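Local coordinates for shikimate dehydrogenase-like protein HI_0607 (Haemophilus influenzae, PDB 1NPY), which oxidises shikimate to 3-dehydroshikimate with NADP(+) in vitro, though weakly, which suggests that shikimate may not be its biological substrate, at residues V87-N92 / Y100-I105; N119-V124 / N173-I178. All coordinates share one frame; numbering follows the deposited sequence.

Interaction 1: residues V87-N92 / Y100-I105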
# COMPACT_ATOMS: atom_id res chain seq x y z
N VAL A 87 -8.81 6.79 1.15
CA VAL A 87 -7.77 7.78 0.93
C VAL A 87 -6.58 7.52 1.84
O VAL A 87 -6.76 7.32 3.05
CB VAL A 87 -8.31 9.19 1.23
CG1 VAL A 87 -7.22 10.26 1.20
CG2 VAL A 87 -9.36 9.56 0.19
N ASN A 88 -5.36 7.54 1.30
CA ASN A 88 -4.17 7.47 2.13
C ASN A 88 -3.23 8.66 1.93
O ASN A 88 -2.18 8.77 2.54
CB ASN A 88 -3.44 6.14 1.97
CG ASN A 88 -2.44 6.16 0.83
OD1 ASN A 88 -2.68 6.88 -0.14
ND2 ASN A 88 -1.33 5.42 0.94
N THR A 89 -3.64 9.61 1.10
CA THR A 89 -2.80 10.76 0.75
C THR A 89 -3.63 11.99 0.45
O THR A 89 -4.56 11.89 -0.34
CB THR A 89 -2.02 10.49 -0.54
OG1 THR A 89 -1.27 9.28 -0.37
CG2 THR A 89 -1.00 11.56 -0.77
N ILE A 90 -3.31 13.12 1.09
CA ILE A 90 -3.94 14.40 0.77
C ILE A 90 -2.87 15.38 0.35
O ILE A 90 -1.85 15.51 1.03
CB ILE A 90 -4.69 14.93 2.02
CG1 ILE A 90 -5.72 13.92 2.52
CG2 ILE A 90 -5.32 16.27 1.73
CD1 ILE A 90 -6.11 14.13 3.95
N VAL A 91 -3.11 16.11 -0.74
CA VAL A 91 -2.24 17.16 -1.20
C VAL A 91 -3.05 18.45 -1.19
O VAL A 91 -4.13 18.54 -1.78
CB VAL A 91 -1.71 16.93 -2.62
CG1 VAL A 91 -0.70 18.02 -3.00
CG2 VAL A 91 -1.11 15.55 -2.77
N ASN A 92 -2.51 19.43 -0.47
CA ASN A 92 -3.10 20.76 -0.39
C ASN A 92 -2.57 21.71 -1.44
O ASN A 92 -1.43 22.15 -1.38
CB ASN A 92 -2.83 21.31 1.01
CG ASN A 92 -3.45 22.67 1.24
OD1 ASN A 92 -4.19 23.20 0.40
ND2 ASN A 92 -3.26 23.18 2.46
N TYR A 100 -5.74 11.01 -2.89
CA TYR A 100 -5.21 9.90 -3.67
C TYR A 100 -5.07 8.65 -2.80
O TYR A 100 -5.18 8.69 -1.58
CB TYR A 100 -3.80 10.24 -4.19
CG TYR A 100 -3.74 11.50 -5.01
CD1 TYR A 100 -3.80 11.47 -6.40
CD2 TYR A 100 -3.64 12.74 -4.39
CE1 TYR A 100 -3.77 12.66 -7.13
CE2 TYR A 100 -3.57 13.93 -5.11
CZ TYR A 100 -3.63 13.88 -6.48
OH TYR A 100 -3.60 15.06 -7.20
N ASN A 101 -4.88 7.52 -3.47
CA ASN A 101 -4.50 6.31 -2.76
C ASN A 101 -3.25 5.72 -3.39
O ASN A 101 -3.33 5.02 -4.39
CB ASN A 101 -5.63 5.31 -2.63
CG ASN A 101 -5.28 4.23 -1.63
OD1 ASN A 101 -4.26 3.58 -1.80
ND2 ASN A 101 -6.04 4.12 -0.54
N THR A 102 -2.11 5.97 -2.76
CA THR A 102 -0.84 5.50 -3.28
C THR A 102 -0.55 4.02 -3.01
O THR A 102 0.34 3.46 -3.64
CB THR A 102 0.36 6.33 -2.84
OG1 THR A 102 0.47 6.33 -1.41
CG2 THR A 102 0.27 7.76 -3.29
N ASP A 103 -1.30 3.37 -2.14
CA ASP A 103 -1.23 1.92 -2.10
C ASP A 103 -1.73 1.31 -3.41
O ASP A 103 -1.07 0.44 -3.99
CB ASP A 103 -2.05 1.38 -0.94
CG ASP A 103 -1.37 1.58 0.39
OD1 ASP A 103 -0.11 1.55 0.50
OD2 ASP A 103 -2.09 1.68 1.40
N TYR A 104 -2.89 1.77 -3.88
CA TYR A 104 -3.42 1.37 -5.18
C TYR A 104 -2.42 1.70 -6.30
O TYR A 104 -2.11 0.85 -7.13
CB TYR A 104 -4.78 2.04 -5.39
CG TYR A 104 -5.31 1.89 -6.80
CD1 TYR A 104 -6.03 0.76 -7.18
CD2 TYR A 104 -5.02 2.85 -7.78
CE1 TYR A 104 -6.44 0.59 -8.49
CE2 TYR A 104 -5.46 2.69 -9.08
CZ TYR A 104 -6.18 1.56 -9.43
OH TYR A 104 -6.58 1.42 -10.74
N ILE A 105 -1.91 2.93 -6.32
CA ILE A 105 -0.95 3.33 -7.35
C ILE A 105 0.27 2.41 -7.31
O ILE A 105 0.74 1.98 -8.36
CB ILE A 105 -0.58 4.82 -7.23
CG1 ILE A 105 -1.82 5.70 -7.42
CG2 ILE A 105 0.45 5.25 -8.27
CD1 ILE A 105 -1.60 7.14 -7.05
O HOH W 1 -0.96 3.73 3.19
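The carboxamide of N88 meets the start of helix 102-113 with both of its ends. N88 and T89 both face Y100, a classic beta bulge between antiparallel strands 89-93 and 96-100 of the mixed sheet of the substrate-binding domain. T102 N and T89 OG1 donate to N88 OD1 from opposite faces of the amide plane. T102 N lies 2.8 Å from N88 OD1 and is tilted 33° from that plane. T89 OG1 is also 2.8 Å from N88 OD1 but stands well above it. In the amide plane, N88 ND2 donates to T102 OG1 at 3.1 Å. The second flat group is the Y100 ring. T89 O lies at its edge, and V91 CG2 approaches Y100 CE2 obliquely at 3.8 Å.

In the bulge, Y100 N donates to T89 O at 2.9 Å. Y100 O accepts from N88 N and, weakly, from T89 N.

N88 CG sits between its own backbone N and carbonyl carbon (chi1 88°), which turns the amide to T102. N101 is the N-cap of the helix: its OD1 accepts from Y104 N, and its ND2 donates to S86 O. T89 OG1 and T102 OG1 are also bonded to Q246 and Q242 of helix 235-251.

D103, the inferred substrate-binding residue, lies near K67, the inferred proton donor/acceptor. One water joins it to N88, accepting from N88 ND2 at 2.8 Å and donating to D103 OD2 at 2.9 Å.

Interaction 2: residues N119-V124 / N173-I178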
# COMPACT_ATOMS: atom_id res chain seq x y z
N ASN A 119 -3.17 -12.32 -18.67
CA ASN A 119 -3.87 -13.55 -18.98
C ASN A 119 -3.67 -14.64 -17.93
O ASN A 119 -4.28 -15.71 -17.98
CB ASN A 119 -3.40 -14.07 -20.34
CG ASN A 119 -3.81 -13.13 -21.45
OD1 ASN A 119 -4.96 -12.70 -21.49
ND2 ASN A 119 -2.88 -12.79 -22.34
N ALA A 120 -2.79 -14.38 -16.97
CA ALA A 120 -2.49 -15.35 -15.92
C ALA A 120 -3.61 -15.41 -14.88
O ALA A 120 -4.28 -14.41 -14.62
CB ALA A 120 -1.19 -14.98 -15.25
N LYS A 121 -3.75 -16.57 -14.25
CA LYS A 121 -4.71 -16.80 -13.19
C LYS A 121 -4.13 -16.32 -11.85
O LYS A 121 -2.98 -16.65 -11.52
CB LYS A 121 -5.06 -18.28 -13.10
CG LYS A 121 -5.95 -18.80 -14.23
CD LYS A 121 -5.94 -20.32 -14.31
CE LYS A 121 -6.48 -20.94 -13.04
NZ LYS A 121 -6.77 -22.41 -13.14
N VAL A 122 -4.89 -15.46 -11.18
CA VAL A 122 -4.49 -14.87 -9.90
C VAL A 122 -5.36 -15.42 -8.77
O VAL A 122 -6.56 -15.54 -8.93
CB VAL A 122 -4.66 -13.34 -9.93
CG1 VAL A 122 -4.15 -12.71 -8.63
CG2 VAL A 122 -3.89 -12.78 -11.12
N ILE A 123 -4.77 -15.73 -7.62
CA ILE A 123 -5.51 -15.93 -6.38
C ILE A 123 -5.01 -14.98 -5.31
O ILE A 123 -3.80 -14.92 -5.06
CB ILE A 123 -5.45 -17.40 -5.88
CG1 ILE A 123 -6.11 -18.33 -6.90
CG2 ILE A 123 -6.08 -17.52 -4.49
CD1 ILE A 123 -6.08 -19.79 -6.39
N VAL A 124 -5.92 -14.19 -4.75
CA VAL A 124 -5.66 -13.32 -3.61
C VAL A 124 -6.15 -14.00 -2.33
O VAL A 124 -7.33 -14.34 -2.23
CB VAL A 124 -6.35 -11.95 -3.78
CG1 VAL A 124 -6.14 -11.10 -2.55
CG2 VAL A 124 -5.84 -11.20 -5.01
N ASN A 173 -8.70 -28.18 -5.87
CA ASN A 173 -8.88 -28.23 -7.33
C ASN A 173 -8.36 -27.01 -8.08
O ASN A 173 -8.45 -26.96 -9.31
CB ASN A 173 -10.34 -28.42 -7.77
CG ASN A 173 -10.92 -29.76 -7.38
OD1 ASN A 173 -12.13 -29.96 -7.53
ND2 ASN A 173 -10.09 -30.68 -6.92
N GLN A 174 -7.86 -26.03 -7.34
CA GLN A 174 -7.55 -24.73 -7.92
C GLN A 174 -6.10 -24.76 -8.35
O GLN A 174 -5.26 -25.37 -7.68
CB GLN A 174 -7.76 -23.61 -6.90
CG GLN A 174 -9.18 -23.52 -6.34
CD GLN A 174 -10.19 -23.13 -7.38
OE1 GLN A 174 -9.86 -22.46 -8.36
NE2 GLN A 174 -11.44 -23.54 -7.18
N GLN A 175 -5.83 -24.14 -9.49
CA GLN A 175 -4.48 -23.81 -9.91
C GLN A 175 -4.44 -22.30 -10.13
O GLN A 175 -5.47 -21.66 -10.34
CB GLN A 175 -4.09 -24.58 -11.18
CG GLN A 175 -4.35 -23.89 -12.52
CD GLN A 175 -3.07 -23.48 -13.22
OE1 GLN A 175 -2.32 -24.34 -13.69
NE2 GLN A 175 -2.78 -22.18 -13.26
N ALA A 176 -3.24 -21.73 -10.05
CA ALA A 176 -3.05 -20.30 -10.25
C ALA A 176 -1.58 -19.99 -10.54
O ALA A 176 -0.68 -20.69 -10.09
CB ALA A 176 -3.53 -19.54 -9.03
N ASP A 177 -1.35 -18.95 -11.33
CA ASP A 177 -0.01 -18.52 -11.71
C ASP A 177 0.60 -17.48 -10.78
O ASP A 177 1.81 -17.41 -10.62
CB ASP A 177 -0.09 -17.93 -13.11
CG ASP A 177 -0.70 -18.92 -14.07
OD1 ASP A 177 -0.10 -20.01 -14.16
OD2 ASP A 177 -1.74 -18.71 -14.71
N ILE A 178 -0.26 -16.64 -10.22
CA ILE A 178 0.12 -15.52 -9.37
C ILE A 178 -0.61 -15.69 -8.04
O ILE A 178 -1.84 -15.64 -7.98
CB ILE A 178 -0.20 -14.17 -10.03
CG1 ILE A 178 0.56 -14.01 -11.35
CG2 ILE A 178 0.16 -13.02 -9.13
CD1 ILE A 178 0.12 -12.80 -12.20
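K121 and D177 grip each other through backbone and carboxylate at the entry to two parallel strands of the Rossmann-type NADP(+) domain. D177 OD2 accepts from K121 N at 3.0 Å, using its anti lone pair, and the bond is nearly straight (167°). D177 CG is anti to its carbonyl carbon (chi1 -55°), which brings the carboxylate beside the K121 amide. K121 O takes two donors, D177 N at 2.8 Å and I178 N at 3.0 Å. The ladder continues with I123 N donating to I178 O, nearly in line with the carbonyl.

The tight part combines these bonds with aliphatic packing. I123 CG1 lies 3.6 Å from A176 CB, and I123 CD1 touches the same methyl. On the face shared by V122 and I178, V122 CG2 packs on I178 CB at 4.1 Å. I178 CD1 reaches A120 CB.

The other side is looser and more open to solvent. The K121 chain bends at chi3 (62°) and crosses the exposed Q175 side chain at about a right angle. The placing of the lysine end there is doubtful, because K121 NZ comes within 2.9 Å of Q175 CG. The K121 ammonium is not in contact with the D177 carboxylate: NZ and OD2 are 6.4 Å apart.

V122 also pairs with strand 146-149, so strand 122-125 lies between that strand and strand 178-181. F143 covers V122 and I178, while F202 of helix 200-205 covers I123 and A176.

In the fold
The two contacts lie on opposite sides of the chain's centre, with their own centres about 29 Å apart. Interaction 1 is buried and belongs to the mixed sheet of the substrate-binding domain. Interaction 2 is partly buried and belongs to the parallel sheet of the nucleotide domain. They share no element, but helix 102-113 of the first is followed in the chain by strand 122-125 of the second. In 87-92/100-105 the backbone bonds of a bulge, a side-chain amide and a water join a strand to a helix start beside the inferred active site. In 119-124/173-178 backbone bonds and aliphatic contacts start a strand pair, with a carboxylate at its outer end.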